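Side-chain contacts in myosin-I heavy chain (Dictyostelium discoideum, PDB 5EJY), which is an actin-based motor with ATPase activity, active in early phagocytosis and adhesion, and represented here by a MyTH4-FERM module of its tail: residues T222-E225 and S226-L230; A147-L150 and K151-Q155; K78-P81 and A82-Y85; N122-V125 and W126-I129. One frame throughout, in Å; residues are numbered along the deposited sequence.

Contact 1: residues T222-E225 and S226-L230; sequences TCQE and SSNDL
With OG anti to its carbonyl carbon and beside its own backbone N (chi1 -63°), Ser227 folds the hydroxyl back onto the preceding turn, where OG donates to Cys223 O at 2.8 Å. Ser227 N grips the same oxygen, the two donors arriving from opposite faces of the carbonyl plane, with the hydroxyl 41° out of it. Cys223 SG, swung anti to its backbone N, stops 3.9 Å from Ser227 OG. With alanine in place of Ser227 the helical bond would remain, but Cys223 O would probably lose one of its two donors and a small gap would be likely to open beside the sulfur.

The first turn is closed by a capping box: Thr222 OG1 accepts from Glu225 N at 3.1 Å, and Glu225 OE1 accepts in return from Thr222 N at 3.2 Å, met from above the carboxylate plane. One turn apart, Gln224 and Asn228 run side by side with their amides nearly perpendicular, and one water accepts from both Gln224 NE2 and Asn228 ND2, while Asn228 OD1 turns to Ser240.

This helix of the ubiquitin-like FERM lobe lays Ser226 and Ser227 on Ile247 of strand 245-251, Ser226 also on strand 212-217, while Glu225 reaches Arg176 of helix 161-180.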
# COMPACT_ATOMS: atom_id res chain seq x y z
N THR A 222 2.64 2.63 6.83
CA THR A 222 2.64 3.30 5.53
C THR A 222 3.55 2.63 4.52
O THR A 222 4.36 1.78 4.87
CB THR A 222 3.08 4.76 5.66
OG1 THR A 222 4.40 4.79 6.20
CG2 THR A 222 2.13 5.53 6.57
N CYS A 223 3.41 3.03 3.26
CA CYS A 223 4.31 2.54 2.23
C CYS A 223 5.76 2.91 2.55
O CYS A 223 6.68 2.11 2.38
CB CYS A 223 3.89 3.10 0.87
SG CYS A 223 4.85 2.42 -0.47
N GLN A 224 5.97 4.13 3.03
CA GLN A 224 7.32 4.56 3.37
C GLN A 224 7.94 3.76 4.52
O GLN A 224 9.11 3.36 4.44
CB GLN A 224 7.33 6.07 3.66
CG GLN A 224 8.71 6.63 3.97
CD GLN A 224 8.71 8.16 4.02
OE1 GLN A 224 7.74 8.80 3.64
NE2 GLN A 224 9.80 8.73 4.49
N GLU A 225 7.18 3.50 5.58
CA GLU A 225 7.70 2.68 6.68
C GLU A 225 8.08 1.30 6.20
O GLU A 225 9.14 0.77 6.54
CB GLU A 225 6.66 2.53 7.80
CG GLU A 225 6.52 3.75 8.67
CD GLU A 225 5.40 3.63 9.68
OE1 GLU A 225 4.48 2.78 9.50
OE2 GLU A 225 5.43 4.39 10.66
N SER A 226 7.20 0.70 5.41
CA SER A 226 7.45 -0.66 4.93
C SER A 226 8.58 -0.75 3.91
O SER A 226 9.31 -1.74 3.86
CB SER A 226 6.17 -1.26 4.35
OG SER A 226 5.40 -1.82 5.39
N SER A 227 8.71 0.29 3.09
CA SER A 227 9.82 0.37 2.14
C SER A 227 11.15 0.50 2.89
O SER A 227 12.14 -0.12 2.49
CB SER A 227 9.63 1.55 1.18
OG SER A 227 8.46 1.36 0.41
N ASN A 228 11.18 1.29 3.96
CA ASN A 228 12.38 1.39 4.80
C ASN A 228 12.70 0.07 5.48
O ASN A 228 13.86 -0.35 5.57
CB ASN A 228 12.21 2.46 5.87
CG ASN A 228 12.14 3.87 5.31
OD1 ASN A 228 12.51 4.12 4.16
ND2 ASN A 228 11.67 4.80 6.13
N ASP A 229 11.66 -0.57 6.01
CA ASP A 229 11.80 -1.86 6.69
C ASP A 229 12.39 -2.91 5.75
O ASP A 229 13.33 -3.61 6.10
CB ASP A 229 10.42 -2.31 7.20
CG ASP A 229 10.49 -3.46 8.19
OD1 ASP A 229 11.57 -3.74 8.76
OD2 ASP A 229 9.43 -4.06 8.41
N LEU A 230 11.83 -3.02 4.55
CA LEU A 230 12.33 -4.00 3.59
C LEU A 230 13.76 -3.67 3.14
O LEU A 230 14.57 -4.57 2.96
CB LEU A 230 11.43 -4.08 2.35
CG LEU A 230 10.62 -5.37 2.20
CD1 LEU A 230 10.11 -5.48 0.76
CD2 LEU A 230 11.44 -6.61 2.59
O HOH W 1 12.33 7.55 5.06

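Contact 2: residues A147-L150 and K151-Q155; sequences AAYL and KTTIQ
The closing turns of helix 143-155, in the all-helical MyTH4 domain, carry two successive threonines, Thr152 and Thr153, whose hydroxyls each bend back to the carbonyl four residues earlier. Thr152 OG1 donates to Ala148 O at 3.0 Å, and Thr153 OG1 to Tyr149 O at 2.8 Å. Each oxygen also takes the regular helical amide of the same threonine, so each is held by two donors that come from opposite faces of its plane. Both threonines place OG1 beside the backbone N (chi1 -63° and -62°), which sends the methyl groups anti to that nitrogen and the hydroxyls back along the helix.

The Tyr149 ring turns one face to the second hydroxyl: Thr153 OG1 sits 4.2 Å above the ring plane, over its centre, while Tyr149 OH is bound to Ser113. Aliphatic carbons cover the other carbonyls. Lys151 CG lies 3.3 Å from Ala147 O, and the chain then bends at chi3 (79°) to carry NZ to Asp8, Gln4 and the carbonyl of Leu6 in the N-terminal segment. Ile154 CG1 comes within 3.2 Å of Leu150 O, which also accepts the helical bond from Ile154 N.

Such doubly gripped carbonyls exemplify how serine and threonine hydroxyls are satisfied inside alpha-helices, by a bond from the side chain to the backbone one turn back.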
# COMPACT_ATOMS: atom_id res chain seq x y z
N ALA A 147 -9.60 8.70 25.53
CA ALA A 147 -8.22 8.36 25.88
C ALA A 147 -8.08 8.13 27.39
O ALA A 147 -7.34 7.25 27.83
CB ALA A 147 -7.28 9.46 25.42
N ALA A 148 -8.79 8.92 28.18
CA ALA A 148 -8.75 8.72 29.64
C ALA A 148 -9.32 7.36 29.98
O ALA A 148 -8.81 6.63 30.84
CB ALA A 148 -9.52 9.84 30.35
N TYR A 149 -10.39 7.00 29.28
CA TYR A 149 -11.04 5.72 29.50
C TYR A 149 -10.10 4.55 29.19
O TYR A 149 -10.06 3.57 29.94
CB TYR A 149 -12.32 5.64 28.65
CG TYR A 149 -13.12 4.39 28.89
CD1 TYR A 149 -13.78 4.19 30.10
CD2 TYR A 149 -13.23 3.42 27.92
CE1 TYR A 149 -14.52 3.05 30.33
CE2 TYR A 149 -13.97 2.28 28.13
CZ TYR A 149 -14.61 2.10 29.35
OH TYR A 149 -15.35 0.97 29.59
N LEU A 150 -9.35 4.66 28.10
CA LEU A 150 -8.38 3.64 27.72
C LEU A 150 -7.29 3.48 28.79
O LEU A 150 -6.98 2.38 29.21
CB LEU A 150 -7.71 4.01 26.38
CG LEU A 150 -8.56 3.88 25.11
CD1 LEU A 150 -7.76 4.30 23.89
CD2 LEU A 150 -9.05 2.46 24.97
N LYS A 151 -6.68 4.59 29.18
CA LYS A 151 -5.55 4.52 30.09
C LYS A 151 -5.99 4.00 31.45
O LYS A 151 -5.30 3.17 32.07
CB LYS A 151 -4.88 5.89 30.21
CG LYS A 151 -4.37 6.43 28.89
CD LYS A 151 -3.36 7.55 29.07
CE LYS A 151 -1.98 7.00 29.41
NZ LYS A 151 -0.96 8.10 29.46
N THR A 152 -7.14 4.47 31.93
CA THR A 152 -7.68 3.94 33.18
C THR A 152 -7.85 2.44 33.07
O THR A 152 -7.53 1.69 34.01
CB THR A 152 -9.04 4.58 33.53
OG1 THR A 152 -8.86 5.98 33.75
CG2 THR A 152 -9.62 3.94 34.79
N THR A 153 -8.34 1.98 31.93
CA THR A 153 -8.55 0.55 31.74
C THR A 153 -7.22 -0.21 31.75
O THR A 153 -7.10 -1.29 32.33
CB THR A 153 -9.27 0.26 30.43
OG1 THR A 153 -10.57 0.87 30.46
CG2 THR A 153 -9.40 -1.23 30.21
N ILE A 154 -6.21 0.38 31.11
CA ILE A 154 -4.89 -0.23 31.02
C ILE A 154 -4.18 -0.26 32.38
O ILE A 154 -3.47 -1.21 32.72
CB ILE A 154 -3.99 0.52 30.02
CG1 ILE A 154 -4.54 0.39 28.58
CG2 ILE A 154 -2.56 -0.01 30.09
CD1 ILE A 154 -4.00 1.45 27.62
N GLN A 155 -4.38 0.79 33.17
CA GLN A 155 -3.60 0.96 34.40
C GLN A 155 -4.21 0.30 35.64
O GLN A 155 -3.47 -0.10 36.55
CB GLN A 155 -3.32 2.45 34.65
CG GLN A 155 -2.34 3.02 33.64
CD GLN A 155 -2.28 4.53 33.66
OE1 GLN A 155 -2.90 5.19 34.50
NE2 GLN A 155 -1.53 5.10 32.72

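Contact 3: residues K78-P81 and A82-Y85; sequences KKDP and ADFY
Asp80 breaks out of helical geometry (phi/psi -149°/67°) and Pro81 enters it again at once, so that Asp80 O receives Phe84 N at 3.0 Å and begins helix 81-97. Asp80 is therefore the N-cap of this MyTH4 helix, at the junction between it and the short helix 76-79, with proline in the first turn, where no amide hydrogen is needed.

The Asp80 side chain, CG anti to its backbone N, swings across the helix start, and OD1 accepts a weak, 3.3 Å capping bond from Asp83 N. The other oxygen, OD2, rests 3.4 Å from Asp83 CB. The two side chains cross at about a right angle, which brings the like charges Asp80 OD2 and Asp83 OD2 to 4.4 Å; the partial positive charge of the helix N-terminus probably eases this closeness.

Phe84 and Tyr85 turn inward. The rim atom Phe84 CD2 stands 3.5 Å above the Tyr85 ring plane, over its centre, and Phe84 also meets Tyr69, while Tyr85 packs on Leu192 of helix 189-196. Were Tyr85 replaced by an alanine, the Phe84 edge would probably lose the face it points at, and a gap would be likely to open toward Leu192. Tyr85 also presents its ring edge to the carbonyl one turn back, with Tyr85 CD2 3.1 Å from Pro81 O, which lies near the ring plane.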
# COMPACT_ATOMS: atom_id res chain seq x y z
N LYS A 78 -14.76 -18.66 12.63
CA LYS A 78 -13.92 -19.65 11.97
C LYS A 78 -14.57 -20.20 10.70
O LYS A 78 -13.91 -20.36 9.67
CB LYS A 78 -13.60 -20.80 12.92
CG LYS A 78 -12.78 -20.40 14.14
N LYS A 79 -15.87 -20.47 10.78
CA LYS A 79 -16.58 -21.12 9.69
C LYS A 79 -17.01 -20.15 8.59
O LYS A 79 -17.08 -20.52 7.42
CB LYS A 79 -17.80 -21.88 10.23
N ASP A 80 -17.30 -18.90 8.96
CA ASP A 80 -17.78 -17.92 8.00
C ASP A 80 -17.34 -16.51 8.37
O ASP A 80 -18.17 -15.67 8.71
CB ASP A 80 -19.30 -17.99 7.91
CG ASP A 80 -19.85 -17.29 6.68
OD1 ASP A 80 -19.09 -16.54 6.02
OD2 ASP A 80 -21.05 -17.49 6.38
N PRO A 81 -16.02 -16.24 8.30
CA PRO A 81 -15.45 -14.95 8.71
C PRO A 81 -16.19 -13.76 8.10
O PRO A 81 -16.33 -12.72 8.75
CB PRO A 81 -14.02 -15.02 8.18
CG PRO A 81 -13.70 -16.47 8.20
CD PRO A 81 -14.98 -17.17 7.83
N ALA A 82 -16.66 -13.91 6.87
CA ALA A 82 -17.38 -12.83 6.20
C ALA A 82 -18.67 -12.49 6.96
O ALA A 82 -19.00 -11.32 7.14
CB ALA A 82 -17.69 -13.20 4.77
N ASP A 83 -19.38 -13.52 7.39
CA ASP A 83 -20.61 -13.33 8.15
C ASP A 83 -20.29 -12.78 9.55
O ASP A 83 -20.92 -11.83 10.01
CB ASP A 83 -21.37 -14.66 8.26
CG ASP A 83 -22.68 -14.51 8.99
OD1 ASP A 83 -23.36 -13.48 8.81
OD2 ASP A 83 -23.04 -15.43 9.76
N PHE A 84 -19.30 -13.37 10.20
CA PHE A 84 -18.89 -12.96 11.53
C PHE A 84 -18.54 -11.47 11.61
O PHE A 84 -18.84 -10.80 12.60
CB PHE A 84 -17.68 -13.78 11.98
CG PHE A 84 -17.21 -13.45 13.36
CD1 PHE A 84 -17.92 -13.89 14.47
CD2 PHE A 84 -16.05 -12.71 13.56
CE1 PHE A 84 -17.49 -13.59 15.75
CE2 PHE A 84 -15.61 -12.41 14.83
CZ PHE A 84 -16.33 -12.86 15.94
N TYR A 85 -17.90 -10.95 10.57
CA TYR A 85 -17.45 -9.56 10.58
C TYR A 85 -18.42 -8.58 9.93
O TYR A 85 -18.21 -7.37 9.99
CB TYR A 85 -16.07 -9.44 9.95
CG TYR A 85 -15.00 -10.01 10.84
CD1 TYR A 85 -14.66 -9.37 12.02
CD2 TYR A 85 -14.34 -11.19 10.52
CE1 TYR A 85 -13.69 -9.89 12.86
CE2 TYR A 85 -13.37 -11.72 11.35
CZ TYR A 85 -13.05 -11.06 12.51
OH TYR A 85 -12.08 -11.57 13.34

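Contact 4: residues N122-V125 and W126-I129; sequences NIRV and WELI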
# COMPACT_ATOMS: atom_id res chain seq x y z
N ASN A 122 -17.67 -8.48 27.47
CA ASN A 122 -16.74 -7.36 27.65
C ASN A 122 -15.60 -7.52 26.64
O ASN A 122 -15.14 -6.55 26.04
CB ASN A 122 -16.19 -7.34 29.09
CG ASN A 122 -15.86 -5.93 29.59
OD1 ASN A 122 -16.61 -4.98 29.35
ND2 ASN A 122 -14.74 -5.79 30.30
N ILE A 123 -15.16 -8.76 26.46
CA ILE A 123 -14.11 -9.06 25.50
C ILE A 123 -14.51 -8.70 24.06
O ILE A 123 -13.71 -8.13 23.32
CB ILE A 123 -13.71 -10.55 25.58
CG1 ILE A 123 -12.94 -10.81 26.88
CG2 ILE A 123 -12.88 -10.96 24.38
CD1 ILE A 123 -12.47 -12.24 27.03
N ARG A 124 -15.73 -9.05 23.68
CA ARG A 124 -16.26 -8.68 22.37
C ARG A 124 -16.34 -7.17 22.17
O ARG A 124 -16.02 -6.67 21.08
CB ARG A 124 -17.65 -9.29 22.16
CG ARG A 124 -17.60 -10.78 21.86
CD ARG A 124 -16.91 -11.03 20.54
NE ARG A 124 -16.71 -12.45 20.28
CZ ARG A 124 -17.70 -13.29 19.99
NH1 ARG A 124 -18.95 -12.85 19.92
NH2 ARG A 124 -17.44 -14.58 19.77
N VAL A 125 -16.78 -6.44 23.19
CA VAL A 125 -16.87 -4.99 23.06
C VAL A 125 -15.47 -4.40 22.88
O VAL A 125 -15.29 -3.48 22.10
CB VAL A 125 -17.54 -4.29 24.27
CG1 VAL A 125 -17.63 -2.78 24.01
CG2 VAL A 125 -18.93 -4.86 24.51
N TRP A 126 -14.49 -4.94 23.60
CA TRP A 126 -13.13 -4.41 23.49
C TRP A 126 -12.47 -4.74 22.14
O TRP A 126 -11.66 -3.96 21.63
CB TRP A 126 -12.27 -4.82 24.69
CG TRP A 126 -12.48 -3.89 25.85
CD1 TRP A 126 -13.31 -4.08 26.94
CD2 TRP A 126 -11.91 -2.59 26.01
NE1 TRP A 126 -13.26 -2.98 27.76
CE2 TRP A 126 -12.41 -2.05 27.22
CE3 TRP A 126 -11.02 -1.82 25.26
CZ2 TRP A 126 -12.04 -0.79 27.69
CZ3 TRP A 126 -10.65 -0.57 25.72
CH2 TRP A 126 -11.16 -0.07 26.93
N GLU A 127 -12.86 -5.86 21.54
CA GLU A 127 -12.50 -6.14 20.15
C GLU A 127 -13.07 -5.08 19.20
O GLU A 127 -12.38 -4.62 18.29
CB GLU A 127 -12.98 -7.53 19.73
CG GLU A 127 -12.20 -8.68 20.38
CD GLU A 127 -12.85 -10.04 20.17
OE1 GLU A 127 -13.94 -10.08 19.56
OE2 GLU A 127 -12.28 -11.06 20.61
N LEU A 128 -14.34 -4.73 19.40
CA LEU A 128 -14.98 -3.65 18.64
C LEU A 128 -14.28 -2.32 18.83
O LEU A 128 -14.09 -1.57 17.87
CB LEU A 128 -16.45 -3.49 19.05
CG LEU A 128 -17.38 -4.62 18.66
CD1 LEU A 128 -18.80 -4.38 19.21
CD2 LEU A 128 -17.41 -4.77 17.13
N ILE A 129 -13.92 -2.01 20.07
CA ILE A 129 -13.18 -0.79 20.36
C ILE A 129 -11.88 -0.78 19.55
O ILE A 129 -11.52 0.23 18.94
CB ILE A 129 -12.90 -0.67 21.89
CG1 ILE A 129 -14.15 -0.14 22.60
CG2 ILE A 129 -11.75 0.27 22.17
CD1 ILE A 129 -14.11 -0.32 24.17
O HOH W 2 -14.56 -2.93 30.30
O HOH W 3 -14.14 -12.83 21.37
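Two waters, one charged pair and a patch of hydrocarbon join successive turns of helix 119-133, on top of the regular backbone bonds that run from Trp126 N to Asn122 O, Glu127 N to Ile123 O, Leu128 N to Arg124 O and Ile129 N to Val125 O.

The first water links Asn122 and Trp126. Their side chains run side by side with the amide and indole planes 84° apart, and the water, lying in the indole plane at its edge, accepts from Asn122 ND2 and from Trp126 NE1, each at 2.9 Å. Trp126 also turns its ring edge to Asn122 O, with CD1 3.2 Å away.

The charged pair is Arg124 and Glu127. Arg124 is bent at chi2 (-65°), which lays its chain alongside Glu127, with CD 3.3 Å from Glu127 OE1. The salt bridge from Arg124 NE to Glu127 OE1 is long, at 3.7 Å; the second water supplements it, accepting from Arg124 NE and donating to Glu127 OE2 at 2.7 Å. Outside partners share both groups: Arg124 NH1 binds the carbonyls of Ser72 and Tyr69, and Glu127 reaches Tyr69 OH and Lys196. With two cations beside it, the buried carboxylate probably stays ionised.

Apolar contacts complete the account. Ile129 CD1 sits 3.5 Å above the Trp126 ring plane, toward its rim, and 4.3 Å from Val125 CG1.

Packed on helices 53-70, 143-155 and 161-180, helix 119-133 lies within the helical bundle of the MyTH4 domain, with the Arg124-Glu127 pair held by partners from other parts of the fold.

Overall arrangement
Contacts 2, 3 and 4 belong to the MyTH4 domain and contact 1 to the FERM part, its centre 30 to 31 Å from each of the others. Contacts 2 and 4 are buried and meet, Trp126 CZ3 packing 3.5 Å from Leu150 CD2 on the next helix; Arg124 NH2 lies 4.1 Å from Phe84 CE1 of contact 3. Contact 1 is partly buried, while contact 3 pairs exposed polar residues with buried Phe84 and Tyr85. Chemistry varies with place: contacts 1 and 3 start helices with N-caps, a reciprocal box and a weak bond. Contacts 1 and 2 share the hydroxyl-to-carbonyl bond, contact 2 in the last turns of its helix; in mid-helix, contact 4 uses waters and charges.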